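Local coordinates for probable transcriptional regulator, AsnC family (Thermus thermophilus, PDB 2DJW), which is of unknown function but is a stand-alone RAM-domain protein of the Lrp/AsnC family, possibly linked to sequence-specific DNA binding, at residues V6-R11 against L40-R45. Numbering follows the deposited sequence.
Sequences VLIRPR and LVALVR
Ile8 meets Leu40 and Ala42 through CD1. Its chi1 of -45° sets CG1 anti to the carbonyl carbon, and chi2 of 113°, away from a staggered value, places CD1 against strand 40-45. CD1 lies on that strand's backbone, 3.6 Å from Leu40 O and 3.7 Å from Ala42 N. Leu40 CB and Ala42 CB come next. In Val6 and Val44 alike, CG2 is the branch beside the backbone N. These two methyls touch, with Val6 CG2 3.8 Å from Val44 CG2, and the side chains cross obliquely.

The strands run antiparallel, with Val6 opposite Ala42, Leu7 opposite Val41 and Ile8 opposite Leu40. The first and last are hydrogen-bonded pairs, each closed by two backbone bonds. Val6 N to Ala42 O measures 2.8 Å, with an N-H...O angle of 178°. Val6 O takes the Ala42 N-H at 2.7 Å and also a CA-H...O contact from Val41. Leu7 and Val41 form the non-hydrogen-bonded pair; their backbones bond outward, to Glu70 and Tyr32.

Strands 2-10 and 40-46 are the two central strands of the four-stranded sheet in this ferredoxin-like fold. Helix 15-22 packs on Pro10, Leu40 and Ala42. On the Leu7 face, Val41 packs on Phe5 of a second subunit. The contact is thus purely backbone polar and side-chain apolar: the two hydrogen-bonded pairs satisfy their own buried amides and carbonyls. Most side-chain contact is on the face of Val6, Ile8, Leu40 and Ala42; on the other, Leu7 CD1 approaches Val41 CG1 at 4.3 Å.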
# COMPACT_ATOMS: atom_id res chain seq x y z
N VAL A 6 -9.57 18.20 -5.97
CA VAL A 6 -10.09 17.45 -4.81
C VAL A 6 -10.61 16.08 -5.24
O VAL A 6 -11.53 15.95 -6.04
CB VAL A 6 -11.15 18.22 -3.96
CG1 VAL A 6 -11.39 17.49 -2.66
CG2 VAL A 6 -10.68 19.65 -3.66
N LEU A 7 -9.95 15.07 -4.71
CA LEU A 7 -10.27 13.70 -5.02
C LEU A 7 -11.25 13.17 -3.94
O LEU A 7 -10.93 13.14 -2.76
CB LEU A 7 -8.97 12.88 -5.06
CG LEU A 7 -8.03 12.82 -6.30
CD1 LEU A 7 -7.81 14.13 -7.06
CD2 LEU A 7 -6.69 12.18 -5.91
N ILE A 8 -12.45 12.78 -4.38
CA ILE A 8 -13.53 12.34 -3.48
C ILE A 8 -13.88 10.86 -3.71
O ILE A 8 -14.26 10.47 -4.82
CB ILE A 8 -14.79 13.21 -3.65
CG1 ILE A 8 -14.43 14.70 -3.70
CG2 ILE A 8 -15.84 12.96 -2.57
CD1 ILE A 8 -14.70 15.31 -5.07
N ARG A 9 -13.69 10.04 -2.68
CA ARG A 9 -14.20 8.68 -2.67
C ARG A 9 -15.51 8.61 -1.86
O ARG A 9 -15.50 8.68 -0.62
CB ARG A 9 -13.17 7.70 -2.08
CG ARG A 9 -13.75 6.31 -1.72
CD ARG A 9 -12.69 5.38 -1.19
NE ARG A 9 -11.54 5.38 -2.11
CZ ARG A 9 -10.31 5.79 -1.81
NH1 ARG A 9 -10.00 6.21 -0.59
NH2 ARG A 9 -9.38 5.75 -2.75
N PRO A 10 -16.65 8.51 -2.57
CA PRO A 10 -17.94 8.38 -1.90
C PRO A 10 -18.31 6.92 -1.65
O PRO A 10 -17.74 6.02 -2.29
CB PRO A 10 -18.90 8.96 -2.93
CG PRO A 10 -18.31 8.58 -4.24
CD PRO A 10 -16.80 8.54 -4.04
N ARG A 11 -19.26 6.71 -0.74
CA ARG A 11 -20.07 5.47 -0.74
C ARG A 11 -20.64 5.31 -2.15
O ARG A 11 -21.08 6.30 -2.76
CB ARG A 11 -21.21 5.55 0.29
CG ARG A 11 -21.91 4.19 0.57
CD ARG A 11 -23.30 4.36 1.20
NE ARG A 11 -23.22 5.07 2.46
CZ ARG A 11 -23.95 6.13 2.80
NH1 ARG A 11 -24.87 6.61 1.97
NH2 ARG A 11 -23.77 6.71 3.98
N LEU A 40 -15.06 10.61 -7.72
CA LEU A 40 -15.30 12.01 -8.07
C LEU A 40 -14.03 12.85 -7.96
O LEU A 40 -13.24 12.64 -7.04
CB LEU A 40 -16.42 12.62 -7.18
CG LEU A 40 -17.85 12.05 -7.21
CD1 LEU A 40 -18.67 12.49 -5.97
CD2 LEU A 40 -18.60 12.42 -8.51
N VAL A 41 -13.85 13.80 -8.87
CA VAL A 41 -12.77 14.79 -8.77
C VAL A 41 -13.41 16.15 -8.88
O VAL A 41 -14.13 16.39 -9.86
CB VAL A 41 -11.69 14.67 -9.91
CG1 VAL A 41 -10.63 15.77 -9.79
CG2 VAL A 41 -11.03 13.31 -9.90
N ALA A 42 -13.13 17.04 -7.93
CA ALA A 42 -13.51 18.43 -8.09
C ALA A 42 -12.34 19.35 -8.45
O ALA A 42 -11.37 19.44 -7.71
CB ALA A 42 -14.25 18.97 -6.83
N LEU A 43 -12.47 20.05 -9.57
CA LEU A 43 -11.57 21.15 -9.90
C LEU A 43 -12.11 22.44 -9.25
O LEU A 43 -13.14 22.98 -9.67
CB LEU A 43 -11.46 21.32 -11.42
CG LEU A 43 -10.64 22.49 -11.95
CD1 LEU A 43 -9.17 22.34 -11.55
CD2 LEU A 43 -10.76 22.60 -13.47
N VAL A 44 -11.39 22.90 -8.23
CA VAL A 44 -11.75 24.03 -7.41
C VAL A 44 -10.83 25.24 -7.73
O VAL A 44 -9.68 25.07 -8.16
CB VAL A 44 -11.69 23.67 -5.88
CG1 VAL A 44 -12.25 24.75 -5.04
CG2 VAL A 44 -12.48 22.39 -5.57
N ARG A 45 -11.35 26.46 -7.53
CA ARG A 45 -10.57 27.69 -7.69
C ARG A 45 -10.71 28.47 -6.42
O ARG A 45 -11.83 28.73 -5.98
CB ARG A 45 -11.12 28.54 -8.85
CG ARG A 45 -11.32 27.80 -10.16
CD ARG A 45 -10.01 27.40 -10.81
NE ARG A 45 -10.26 27.02 -12.19
CZ ARG A 45 -9.36 26.51 -13.01
NH1 ARG A 45 -8.12 26.29 -12.58
NH2 ARG A 45 -9.70 26.20 -14.26